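Local coordinates for protein TonB-dependent siderophore receptor (Pseudomonas aeruginosa 39016, PDB 5NEC) that probably takes up iron-loaded siderophores across the outer membrane, and siderophore-drug conjugates with them, in a process powered by TonB, at residues N701-D709 with A717-I725; H233-D241 with G273-I281. All coordinates share one frame; numbering follows the deposited sequence.

Contact 1. Residues N701-D709 with A717-I725; sequences NVFDKKYFD and ASQAAGRTI
Arg723 reaches along the type I turn of Asn701 to Asp704. Its CB rests 3.3 Å from Asn701 O, and CG stays near the same carbonyl; CD has moved on to Val702 O. With CG anti to the backbone N (chi1 176°) the chain sets off extended, then bends at chi3 (54°), which lets NH1 donate a hydrogen bond to Val702 O (2.7 Å), the acceptor lying in the guanidinium plane. Asp704 CB covers one face of that guanidinium toward its rim. The carboxylate of Asp704 does not pair with the guanidinium through an N-H; instead its OD1 takes the backbone N of Arg723 at 2.8 Å in an almost straight hydrogen bond, the N lying above the carboxylate plane. Asn701 ND2 holds two carbonyls in its amide plane, Ala721 O at 3.2 Å and Lys705 O within its own loop, each on a lone pair. Further on, Ala720 N bonds Tyr707 O at 2.9 Å, while Ala720 CB sits over one face of the Tyr707 ring, 3.7 Å from the centroid, a CH-pi contact; Tyr678 stacks with the same ring. Asn701, Asp704 and Arg723 thus tie an irregular loop to the chain entering barrel strand 724-733 through bonds to backbone groups, alongside a backbone bond at Tyr707, and the nearby charges of Asp704 and Arg723 probably add attraction.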
ATOM      1  N   ASN A 701       8.993  17.384  -2.371  1.00 49.00           N
ATOM      2  CA  ASN A 701       8.213  18.325  -3.158  1.00 49.64           C
ATOM      3  C   ASN A 701       8.982  19.647  -3.190  1.00 51.92           C
ATOM      4  O   ASN A 701       8.591  20.631  -2.580  1.00 51.55           O
ATOM      5  CB  ASN A 701       6.810  18.459  -2.575  1.00 48.17           C
ATOM      6  CG  ASN A 701       5.836  19.123  -3.516  1.00 48.41           C
ATOM      7  OD1 ASN A 701       6.204  19.621  -4.579  1.00 48.85           O
ATOM      8  ND2 ASN A 701       4.565  19.143  -3.111  1.00 48.41           N
ATOM      9  N   VAL A 702      10.100  19.629  -3.910  1.00 53.98           N
ATOM     10  CA  VAL A 702      11.079  20.714  -3.909  1.00 54.58           C
ATOM     11  C   VAL A 702      10.460  22.022  -4.386  1.00 55.10           C
ATOM     12  O   VAL A 702      10.731  23.064  -3.808  1.00 56.09           O
ATOM     13  CB  VAL A 702      12.330  20.372  -4.750  1.00 55.37           C
ATOM     14  CG1 VAL A 702      13.255  21.584  -4.899  1.00 56.94           C
ATOM     15  CG2 VAL A 702      13.103  19.222  -4.122  1.00 54.87           C
ATOM     16  N   PHE A 703       9.608  21.957  -5.402  1.00 55.44           N
ATOM     17  CA  PHE A 703       8.967  23.149  -5.960  1.00 55.74           C
ATOM     18  C   PHE A 703       7.590  23.491  -5.339  1.00 54.93           C
ATOM     19  O   PHE A 703       6.896  24.375  -5.826  1.00 53.20           O
ATOM     20  CB  PHE A 703       8.932  23.016  -7.497  1.00 56.35           C
ATOM     21  CG  PHE A 703      10.312  22.910  -8.111  1.00 58.00           C
ATOM     22  CD1 PHE A 703      11.127  24.038  -8.218  1.00 57.60           C
ATOM     23  CD2 PHE A 703      10.825  21.683  -8.528  1.00 58.15           C
ATOM     24  CE1 PHE A 703      12.407  23.948  -8.760  1.00 57.77           C
ATOM     25  CE2 PHE A 703      12.105  21.584  -9.061  1.00 58.42           C
ATOM     26  CZ  PHE A 703      12.900  22.721  -9.173  1.00 57.89           C
ATOM     27  N   ASP A 704       7.218  22.829  -4.245  1.00 54.46           N
ATOM     28  CA  ASP A 704       5.962  23.110  -3.538  1.00 53.32           C
ATOM     29  C   ASP A 704       4.747  23.016  -4.470  1.00 51.42           C
ATOM     30  O   ASP A 704       3.834  23.825  -4.404  1.00 49.38           O
ATOM     31  CB  ASP A 704       6.054  24.492  -2.863  1.00 55.05           C
ATOM     32  CG  ASP A 704       5.165  24.634  -1.620  1.00 55.87           C
ATOM     33  OD1 ASP A 704       4.723  23.622  -1.021  1.00 57.75           O
ATOM     34  OD2 ASP A 704       4.926  25.801  -1.225  1.00 57.70           O
ATOM     35  N   LYS A 705       4.749  22.016  -5.342  1.00 51.30           N
ATOM     36  CA  LYS A 705       3.639  21.788  -6.251  1.00 50.80           C
ATOM     37  C   LYS A 705       2.401  21.412  -5.451  1.00 49.99           C
ATOM     38  O   LYS A 705       2.469  20.559  -4.561  1.00 48.75           O
ATOM     39  CB  LYS A 705       3.996  20.671  -7.230  1.00 52.89           C
ATOM     40  CG  LYS A 705       2.892  20.241  -8.181  1.00 54.68           C
ATOM     41  CD  LYS A 705       2.493  21.340  -9.152  1.00 54.97           C
ATOM     42  CE  LYS A 705       1.454  20.813 -10.124  1.00 56.18           C
ATOM     43  NZ  LYS A 705       1.400  21.615 -11.378  1.00 58.08           N
ATOM     44  N   LYS A 706       1.279  22.063  -5.758  1.00 49.22           N
ATOM     45  CA  LYS A 706      -0.003  21.657  -5.214  1.00 48.59           C
ATOM     46  C   LYS A 706      -0.592  20.608  -6.158  1.00 47.60           C
ATOM     47  O   LYS A 706      -0.682  20.827  -7.365  1.00 46.77           O
ATOM     48  CB  LYS A 706      -0.950  22.835  -5.028  1.00 50.32           C
ATOM     49  CG  LYS A 706      -2.139  22.497  -4.129  1.00 52.79           C
ATOM     50  CD  LYS A 706      -3.059  23.677  -3.839  1.00 53.01           C
ATOM     51  CE  LYS A 706      -3.898  24.033  -5.050  1.00 53.66           C
ATOM     52  NZ  LYS A 706      -4.466  25.388  -4.881  1.00 56.58           N
ATOM     53  N   TYR A 707      -0.933  19.448  -5.610  1.00 45.33           N
ATOM     54  CA  TYR A 707      -1.477  18.365  -6.407  1.00 45.22           C
ATOM     55  C   TYR A 707      -2.310  17.429  -5.550  1.00 44.68           C
ATOM     56  O   TYR A 707      -2.298  17.503  -4.319  1.00 41.93           O
ATOM     57  CB  TYR A 707      -0.366  17.600  -7.161  1.00 46.49           C
ATOM     58  CG  TYR A 707       0.530  16.732  -6.290  1.00 46.39           C
ATOM     59  CD1 TYR A 707       0.226  15.380  -6.064  1.00 46.09           C
ATOM     60  CD2 TYR A 707       1.678  17.258  -5.694  1.00 45.80           C
ATOM     61  CE1 TYR A 707       1.038  14.586  -5.268  1.00 46.95           C
ATOM     62  CE2 TYR A 707       2.503  16.468  -4.907  1.00 46.34           C
ATOM     63  CZ  TYR A 707       2.183  15.135  -4.694  1.00 46.66           C
ATOM     64  OH  TYR A 707       2.999  14.357  -3.912  1.00 45.80           O
ATOM     65  N   PHE A 708      -3.027  16.546  -6.228  1.00 45.88           N
ATOM     66  CA  PHE A 708      -4.019  15.718  -5.604  1.00 46.75           C
ATOM     67  C   PHE A 708      -3.701  14.268  -5.874  1.00 47.13           C
ATOM     68  O   PHE A 708      -3.748  13.800  -7.012  1.00 48.11           O
ATOM     69  CB  PHE A 708      -5.399  16.101  -6.126  1.00 47.64           C
ATOM     70  CG  PHE A 708      -5.743  17.536  -5.877  1.00 47.30           C
ATOM     71  CD1 PHE A 708      -6.347  17.921  -4.690  1.00 47.05           C
ATOM     72  CD2 PHE A 708      -5.432  18.515  -6.822  1.00 48.76           C
ATOM     73  CE1 PHE A 708      -6.640  19.257  -4.450  1.00 48.59           C
ATOM     74  CE2 PHE A 708      -5.723  19.847  -6.592  1.00 47.93           C
ATOM     75  CZ  PHE A 708      -6.323  20.225  -5.401  1.00 49.11           C
ATOM     76  N   ASP A 709      -3.371  13.578  -4.790  1.00 48.39           N
ATOM     77  CA  ASP A 709      -2.889  12.194  -4.823  1.00 48.45           C
ATOM     78  C   ASP A 709      -3.998  11.136  -4.761  1.00 46.73           C
ATOM     79  O   ASP A 709      -3.709   9.976  -4.979  1.00 46.15           O
ATOM     80  CB  ASP A 709      -1.877  11.960  -3.686  1.00 48.82           C
ATOM     81  CG  ASP A 709      -2.451  12.235  -2.295  1.00 49.29           C
ATOM     82  OD1 ASP A 709      -3.390  13.032  -2.141  1.00 52.99           O
ATOM     83  OD2 ASP A 709      -1.947  11.659  -1.334  1.00 52.59           O
ATOM     84  N   ALA A 717     -11.513  15.449  -3.582  1.00 37.58           N
ATOM     85  CA  ALA A 717     -10.220  14.823  -3.758  1.00 39.31           C
ATOM     86  C   ALA A 717      -9.293  15.183  -2.598  1.00 40.35           C
ATOM     87  O   ALA A 717      -9.464  16.203  -1.913  1.00 39.84           O
ATOM     88  CB  ALA A 717      -9.593  15.305  -5.051  1.00 40.47           C
ATOM     89  N   SER A 718      -8.289  14.340  -2.404  1.00 41.34           N
ATOM     90  CA  SER A 718      -7.306  14.527  -1.353  1.00 41.36           C
ATOM     91  C   SER A 718      -6.126  15.301  -1.900  1.00 39.89           C
ATOM     92  O   SER A 718      -5.618  14.959  -2.949  1.00 41.01           O
ATOM     93  CB  SER A 718      -6.837  13.180  -0.821  1.00 42.60           C
ATOM     94  OG  SER A 718      -5.734  13.368   0.043  1.00 45.99           O
ATOM     95  N   GLN A 719      -5.702  16.325  -1.176  1.00 38.65           N
ATOM     96  CA  GLN A 719      -4.550  17.145  -1.540  1.00 40.02           C
ATOM     97  C   GLN A 719      -3.295  16.611  -0.851  1.00 40.34           C
ATOM     98  O   GLN A 719      -3.315  16.316   0.327  1.00 42.85           O
ATOM     99  CB  GLN A 719      -4.803  18.612  -1.150  1.00 39.15           C
ATOM    100  CG  GLN A 719      -3.677  19.577  -1.513  1.00 39.90           C
ATOM    101  CD  GLN A 719      -4.042  21.041  -1.232  1.00 39.62           C
ATOM    102  OE1 GLN A 719      -5.051  21.555  -1.728  1.00 40.28           O
ATOM    103  NE2 GLN A 719      -3.220  21.717  -0.441  1.00 38.51           N
ATOM    104  N   ALA A 720      -2.196  16.501  -1.579  1.00 41.73           N
ATOM    105  CA  ALA A 720      -0.963  15.947  -1.029  1.00 42.23           C
ATOM    106  C   ALA A 720      -0.241  16.995  -0.223  1.00 43.61           C
ATOM    107  O   ALA A 720      -0.595  18.181  -0.234  1.00 46.73           O
ATOM    108  CB  ALA A 720      -0.055  15.455  -2.145  1.00 42.88           C
ATOM    109  N   ALA A 721       0.803  16.554   0.459  1.00 43.57           N
ATOM    110  CA  ALA A 721       1.612  17.439   1.263  1.00 43.05           C
ATOM    111  C   ALA A 721       2.353  18.417   0.358  1.00 42.80           C
ATOM    112  O   ALA A 721       2.642  18.116  -0.811  1.00 44.03           O
ATOM    113  CB  ALA A 721       2.585  16.627   2.098  1.00 43.41           C
ATOM    114  N   GLY A 722       2.629  19.600   0.893  1.00 42.97           N
ATOM    115  CA  GLY A 722       3.485  20.588   0.210  1.00 45.70           C
ATOM    116  C   GLY A 722       4.967  20.310   0.462  1.00 47.03           C
ATOM    117  O   GLY A 722       5.322  19.229   0.916  1.00 46.93           O
ATOM    118  N   ARG A 723       5.821  21.295   0.172  1.00 49.57           N
ATOM    119  CA  ARG A 723       7.246  21.205   0.455  1.00 50.33           C
ATOM    120  C   ARG A 723       7.499  20.889   1.931  1.00 48.40           C
ATOM    121  O   ARG A 723       6.955  21.534   2.826  1.00 45.87           O
ATOM    122  CB  ARG A 723       8.018  22.478   0.051  1.00 53.23           C
ATOM    123  CG  ARG A 723       9.492  22.414   0.431  1.00 56.19           C
ATOM    124  CD  ARG A 723      10.375  23.386  -0.325  1.00 61.08           C
ATOM    125  NE  ARG A 723       9.886  24.761  -0.213  1.00 65.58           N
ATOM    126  CZ  ARG A 723       9.598  25.583  -1.232  1.00 69.95           C
ATOM    127  NH1 ARG A 723       9.765  25.228  -2.511  1.00 71.62           N
ATOM    128  NH2 ARG A 723       9.132  26.805  -0.975  1.00 70.86           N
ATOM    129  N   THR A 724       8.343  19.889   2.153  1.00 48.22           N
ATOM    130  CA  THR A 724       8.675  19.419   3.479  1.00 48.69           C
ATOM    131  C   THR A 724      10.184  19.156   3.536  1.00 49.45           C
ATOM    132  O   THR A 724      10.747  18.500   2.656  1.00 47.84           O
ATOM    133  CB  THR A 724       7.866  18.157   3.792  1.00 48.40           C
ATOM    134  OG1 THR A 724       6.472  18.469   3.659  1.00 47.25           O
ATOM    135  CG2 THR A 724       8.138  17.653   5.198  1.00 50.08           C
ATOM    136  N   ILE A 725      10.821  19.683   4.579  1.00 50.41           N
ATOM    137  CA  ILE A 725      12.263  19.534   4.803  1.00 50.72           C
ATOM    138  C   ILE A 725      12.443  18.656   6.044  1.00 50.52           C
ATOM    139  O   ILE A 725      11.893  18.968   7.097  1.00 50.27           O
ATOM    140  CB  ILE A 725      12.941  20.919   4.960  1.00 51.48           C
ATOM    141  CG1 ILE A 725      12.698  21.752   3.683  1.00 51.02           C
ATOM    142  CG2 ILE A 725      14.441  20.771   5.226  1.00 52.43           C
ATOM    143  CD1 ILE A 725      13.139  23.189   3.738  1.00 51.36           C
TER
HETATM  144  O   HOH W   1       0.371  19.394  -2.794  1.00 36.16           O

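Contact 2. Residues H233-D241 with G273-I281; sequences HLESDDTPD and GRDFQKSRI
Glu235 and Arg280 lie side by side, pointing the same way, their carboxylate and guanidinium planes only 3° apart. Glu235 OE1 stands over one face of the guanidinium, 3.1 Å from Arg280 NE, so this salt bridge rests on charge, no N-H aimed at the oxygen. The same OE1 accepts a bond from His233 NE2 at 3.3 Å, while His233 ND1 is held by Asp282. Asp237 and Lys278 repeat the parallel arrangement on this face: Asp237 OD1 lies 3.3 Å from Lys278 CG, alongside the aliphatic chain, the ammonium NZ beyond salt-bridge distance. On the other face Ser236 OG and Ser279 OG share a hydrogen bond of 2.9 Å, with either as possible donor; both sit between the backbone N and the carbonyl carbon (chi1 67° and 82°), which turns them to each other. Nearby the carboxylate of Asp238 and the amide of Gln277 are steeply inclined, and Asp238 OD1 is bound by Ser209 N. Beyond the strand end, Pro240 CB packs 3.5 Å from Gln277 OE1. Between the faces, backbone bonds such as Ile281 N to Leu234 O (2.8 Å) complete the antiparallel pairing of neighbouring strands typical of the transmembrane beta-barrel of TonB-dependent receptors.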
ATOM      1  N   HIS A 233       2.177  -4.123  17.029  1.00 46.82           N
ATOM      2  CA  HIS A 233       1.203  -3.250  17.626  1.00 48.11           C
ATOM      3  C   HIS A 233       1.401  -1.830  17.117  1.00 47.84           C
ATOM      4  O   HIS A 233       2.505  -1.307  17.235  1.00 47.42           O
ATOM      5  CB  HIS A 233       1.334  -3.262  19.137  1.00 50.00           C
ATOM      6  CG  HIS A 233       0.309  -2.421  19.824  1.00 53.19           C
ATOM      7  ND1 HIS A 233      -0.970  -2.869  20.060  1.00 56.21           N
ATOM      8  CD2 HIS A 233       0.351  -1.147  20.277  1.00 56.53           C
ATOM      9  CE1 HIS A 233      -1.675  -1.914  20.637  1.00 57.61           C
ATOM     10  NE2 HIS A 233      -0.897  -0.858  20.779  1.00 58.75           N
ATOM     11  N   LEU A 234       0.343  -1.228  16.560  1.00 46.90           N
ATOM     12  CA  LEU A 234       0.343   0.183  16.174  1.00 45.47           C
ATOM     13  C   LEU A 234      -0.968   0.843  16.586  1.00 44.59           C
ATOM     14  O   LEU A 234      -2.052   0.308  16.348  1.00 42.30           O
ATOM     15  CB  LEU A 234       0.539   0.336  14.660  1.00 46.30           C
ATOM     16  CG  LEU A 234       0.802   1.782  14.182  1.00 47.38           C
ATOM     17  CD1 LEU A 234       2.251   2.181  14.418  1.00 47.83           C
ATOM     18  CD2 LEU A 234       0.462   1.930  12.717  1.00 47.62           C
ATOM     19  N   GLU A 235      -0.849   2.025  17.176  1.00 46.06           N
ATOM     20  CA  GLU A 235      -1.974   2.816  17.648  1.00 47.42           C
ATOM     21  C   GLU A 235      -1.843   4.200  17.045  1.00 46.18           C
ATOM     22  O   GLU A 235      -0.745   4.750  17.030  1.00 46.02           O
ATOM     23  CB  GLU A 235      -1.898   2.919  19.163  1.00 51.52           C
ATOM     24  CG  GLU A 235      -3.199   3.319  19.852  1.00 55.85           C
ATOM     25  CD  GLU A 235      -3.310   2.660  21.203  1.00 61.56           C
ATOM     26  OE1 GLU A 235      -3.250   1.394  21.221  1.00 64.83           O
ATOM     27  OE2 GLU A 235      -3.436   3.374  22.224  1.00 66.44           O
ATOM     28  N   SER A 236      -2.930   4.762  16.527  1.00 43.67           N
ATOM     29  CA  SER A 236      -2.863   6.097  15.954  1.00 44.81           C
ATOM     30  C   SER A 236      -4.060   6.950  16.280  1.00 44.63           C
ATOM     31  O   SER A 236      -5.120   6.448  16.571  1.00 42.98           O
ATOM     32  CB  SER A 236      -2.606   6.041  14.452  1.00 45.58           C
ATOM     33  OG  SER A 236      -3.678   5.488  13.770  1.00 48.10           O
ATOM     34  N   ASP A 237      -3.851   8.259  16.252  1.00 46.63           N
ATOM     35  CA  ASP A 237      -4.840   9.239  16.692  1.00 48.34           C
ATOM     36  C   ASP A 237      -4.571  10.523  15.913  1.00 46.87           C
ATOM     37  O   ASP A 237      -3.694  11.295  16.260  1.00 44.46           O
ATOM     38  CB  ASP A 237      -4.736   9.462  18.206  1.00 50.23           C
ATOM     39  CG  ASP A 237      -5.759  10.463  18.730  1.00 53.46           C
ATOM     40  OD1 ASP A 237      -6.905  10.491  18.256  1.00 57.77           O
ATOM     41  OD2 ASP A 237      -5.422  11.245  19.633  1.00 59.31           O
ATOM     42  N   ASP A 238      -5.324  10.709  14.836  1.00 46.09           N
ATOM     43  CA  ASP A 238      -5.070  11.752  13.857  1.00 45.53           C
ATOM     44  C   ASP A 238      -6.222  12.748  13.845  1.00 41.61           C
ATOM     45  O   ASP A 238      -7.346  12.419  14.229  1.00 38.60           O
ATOM     46  CB  ASP A 238      -4.924  11.139  12.445  1.00 47.28           C
ATOM     47  CG  ASP A 238      -3.831  10.054  12.351  1.00 50.87           C
ATOM     48  OD1 ASP A 238      -2.912  10.004  13.196  1.00 51.93           O
ATOM     49  OD2 ASP A 238      -3.914   9.226  11.404  1.00 56.16           O
ATOM     50  N   THR A 239      -5.928  13.964  13.388  1.00 41.34           N
ATOM     51  CA  THR A 239      -6.961  14.908  12.937  1.00 41.35           C
ATOM     52  C   THR A 239      -7.093  14.756  11.407  1.00 38.72           C
ATOM     53  O   THR A 239      -6.218  15.190  10.686  1.00 39.16           O
ATOM     54  CB  THR A 239      -6.616  16.360  13.350  1.00 41.97           C
ATOM     55  OG1 THR A 239      -6.353  16.394  14.769  1.00 40.27           O
ATOM     56  CG2 THR A 239      -7.768  17.321  12.993  1.00 40.83           C
ATOM     57  N   PRO A 240      -8.170  14.119  10.926  1.00 37.49           N
ATOM     58  CA  PRO A 240      -8.320  13.725   9.526  1.00 37.43           C
ATOM     59  C   PRO A 240      -8.585  14.899   8.596  1.00 39.23           C
ATOM     60  O   PRO A 240      -9.390  15.797   8.919  1.00 38.01           O
ATOM     61  CB  PRO A 240      -9.577  12.856   9.538  1.00 37.92           C
ATOM     62  CG  PRO A 240     -10.387  13.333  10.696  1.00 37.09           C
ATOM     63  CD  PRO A 240      -9.390  13.823  11.711  1.00 38.10           C
ATOM     64  N   ASP A 241      -7.947  14.856   7.425  1.00 40.59           N
ATOM     65  CA  ASP A 241      -8.146  15.863   6.388  1.00 40.16           C
ATOM     66  C   ASP A 241      -9.559  15.801   5.777  1.00 40.55           C
ATOM     67  O   ASP A 241     -10.204  14.756   5.773  1.00 41.25           O
ATOM     68  CB  ASP A 241      -7.083  15.723   5.286  1.00 39.69           C
ATOM     69  CG  ASP A 241      -6.821  17.039   4.552  1.00 40.01           C
ATOM     70  OD1 ASP A 241      -7.703  17.939   4.494  1.00 38.85           O
ATOM     71  OD2 ASP A 241      -5.720  17.180   4.021  1.00 39.56           O
ATOM     72  N   GLY A 273     -12.793  20.623  16.717  1.00 42.01           N
ATOM     73  CA  GLY A 273     -13.614  20.224  17.862  1.00 40.04           C
ATOM     74  C   GLY A 273     -14.406  18.938  17.688  1.00 41.03           C
ATOM     75  O   GLY A 273     -14.935  18.431  18.666  1.00 44.62           O
ATOM     76  N   ARG A 274     -14.543  18.433  16.460  1.00 39.69           N
ATOM     77  CA  ARG A 274     -15.403  17.293  16.180  1.00 39.43           C
ATOM     78  C   ARG A 274     -14.683  16.094  15.597  1.00 38.99           C
ATOM     79  O   ARG A 274     -14.957  14.963  15.991  1.00 40.13           O
ATOM     80  CB  ARG A 274     -16.533  17.699  15.230  1.00 40.61           C
ATOM     81  CG  ARG A 274     -17.402  16.536  14.774  1.00 41.74           C
ATOM     82  CD  ARG A 274     -18.539  16.947  13.861  1.00 43.16           C
ATOM     83  NE  ARG A 274     -18.116  17.122  12.479  1.00 44.48           N
ATOM     84  CZ  ARG A 274     -18.933  17.494  11.490  1.00 45.77           C
ATOM     85  NH1 ARG A 274     -20.223  17.749  11.725  1.00 45.61           N
ATOM     86  NH2 ARG A 274     -18.456  17.642  10.254  1.00 46.46           N
ATOM     87  N   ASP A 275     -13.819  16.317  14.617  1.00 38.42           N
ATOM     88  CA  ASP A 275     -13.338  15.224  13.770  1.00 40.10           C
ATOM     89  C   ASP A 275     -12.184  14.469  14.416  1.00 40.05           C
ATOM     90  O   ASP A 275     -11.363  15.067  15.079  1.00 41.02           O
ATOM     91  CB  ASP A 275     -12.943  15.745  12.376  1.00 40.02           C
ATOM     92  CG  ASP A 275     -14.125  16.416  11.628  1.00 39.48           C
ATOM     93  OD1 ASP A 275     -15.304  16.181  11.988  1.00 38.54           O
ATOM     94  OD2 ASP A 275     -13.857  17.191  10.681  1.00 38.71           O
ATOM     95  N   PHE A 276     -12.143  13.154  14.223  1.00 38.33           N
ATOM     96  CA  PHE A 276     -11.114  12.312  14.824  1.00 37.80           C
ATOM     97  C   PHE A 276     -10.899  11.063  13.980  1.00 37.87           C
ATOM     98  O   PHE A 276     -11.787  10.636  13.250  1.00 38.11           O
ATOM     99  CB  PHE A 276     -11.468  11.939  16.291  1.00 37.72           C
ATOM    100  CG  PHE A 276     -12.804  11.236  16.458  1.00 38.12           C
ATOM    101  CD1 PHE A 276     -12.922   9.872  16.244  1.00 37.97           C
ATOM    102  CD2 PHE A 276     -13.944  11.949  16.827  1.00 38.41           C
ATOM    103  CE1 PHE A 276     -14.139   9.232  16.380  1.00 38.62           C
ATOM    104  CE2 PHE A 276     -15.163  11.315  16.972  1.00 38.11           C
ATOM    105  CZ  PHE A 276     -15.262   9.950  16.744  1.00 38.75           C
ATOM    106  N   GLN A 277      -9.718  10.481  14.092  1.00 38.86           N
ATOM    107  CA  GLN A 277      -9.389   9.262  13.376  1.00 41.12           C
ATOM    108  C   GLN A 277      -8.476   8.432  14.273  1.00 40.51           C
ATOM    109  O   GLN A 277      -7.316   8.746  14.441  1.00 38.49           O
ATOM    110  CB  GLN A 277      -8.743   9.634  12.053  1.00 43.69           C
ATOM    111  CG  GLN A 277      -8.454   8.500  11.111  1.00 46.14           C
ATOM    112  CD  GLN A 277      -7.515   8.920  10.008  1.00 49.78           C
ATOM    113  OE1 GLN A 277      -7.726   9.917   9.336  1.00 54.68           O
ATOM    114  NE2 GLN A 277      -6.410   8.213   9.895  1.00 54.91           N
ATOM    115  N   LYS A 278      -9.048   7.408  14.895  1.00 41.87           N
ATOM    116  CA  LYS A 278      -8.371   6.585  15.894  1.00 43.16           C
ATOM    117  C   LYS A 278      -8.304   5.165  15.397  1.00 42.80           C
ATOM    118  O   LYS A 278      -9.294   4.645  14.926  1.00 40.44           O
ATOM    119  CB  LYS A 278      -9.142   6.602  17.207  1.00 43.03           C
ATOM    120  CG  LYS A 278      -8.957   7.898  17.930  1.00 45.89           C
ATOM    121  CD  LYS A 278     -10.046   8.156  18.972  1.00 48.89           C
ATOM    122  CE  LYS A 278      -9.728   9.445  19.715  1.00 51.47           C
ATOM    123  NZ  LYS A 278     -10.930  10.003  20.398  1.00 54.71           N
ATOM    124  N   SER A 279      -7.135   4.544  15.495  1.00 43.86           N
ATOM    125  CA  SER A 279      -7.021   3.144  15.138  1.00 45.68           C
ATOM    126  C   SER A 279      -6.028   2.408  16.016  1.00 45.96           C
ATOM    127  O   SER A 279      -5.164   3.006  16.643  1.00 43.19           O
ATOM    128  CB  SER A 279      -6.727   2.963  13.639  1.00 45.32           C
ATOM    129  OG  SER A 279      -5.371   3.112  13.356  1.00 46.18           O
ATOM    130  N   ARG A 280      -6.232   1.096  16.089  1.00 48.62           N
ATOM    131  CA  ARG A 280      -5.407   0.191  16.855  1.00 50.45           C
ATOM    132  C   ARG A 280      -5.293  -1.065  16.026  1.00 49.82           C
ATOM    133  O   ARG A 280      -6.312  -1.568  15.570  1.00 48.31           O
ATOM    134  CB  ARG A 280      -6.065  -0.114  18.192  1.00 55.33           C
ATOM    135  CG  ARG A 280      -5.175  -0.920  19.128  1.00 63.10           C
ATOM    136  CD  ARG A 280      -5.847  -1.198  20.479  1.00 69.50           C
ATOM    137  NE  ARG A 280      -6.032   0.043  21.252  1.00 75.96           N
ATOM    138  CZ  ARG A 280      -6.253   0.138  22.570  1.00 78.81           C
ATOM    139  NH1 ARG A 280      -6.324  -0.946  23.354  1.00 80.34           N
ATOM    140  NH2 ARG A 280      -6.382   1.355  23.112  1.00 78.32           N
ATOM    141  N   ILE A 281      -4.070  -1.552  15.800  1.00 49.38           N
ATOM    142  CA  ILE A 281      -3.877  -2.878  15.219  1.00 50.46           C
ATOM    143  C   ILE A 281      -2.954  -3.719  16.111  1.00 49.21           C
ATOM    144  O   ILE A 281      -1.964  -3.223  16.628  1.00 47.65           O
ATOM    145  CB  ILE A 281      -3.403  -2.868  13.747  1.00 52.11           C
ATOM    146  CG1 ILE A 281      -3.182  -4.313  13.283  1.00 54.14           C
ATOM    147  CG2 ILE A 281      -2.149  -2.053  13.578  1.00 54.38           C
ATOM    148  CD1 ILE A 281      -3.320  -4.524  11.794  1.00 56.59           C
TER
HETATM  149  O   HOH W   2     -12.345  16.341   8.678  1.00 39.43           O

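In the fold
Contact 2 pairs two neighbouring barrel strands, 225-238 and 276-291, whereas contact 1 lies largely in the chain linking the last two, 693-700 and 724-733, and runs into the start of the latter; the excursion 701-723 makes its own hairpin of 708-711 and 716-719. Their centres are 22 Å apart and their nearest atoms about 4 Å. A three-stranded sheet joins the regions: strand 244-245, shortly after 233-241, pairs with 716-719, and Gln719 and Phe708 both touch Ile244. The loop between the segments of contact 2 also reaches contact 1, since Arg265 O bonds Gln719 NE2 and Asn262 OD1 bonds Lys706 NZ. Contact 2 faces the plug: Pro240 and Gln277 touch Pro90, and Ile281 touches Thr114 and Gln117.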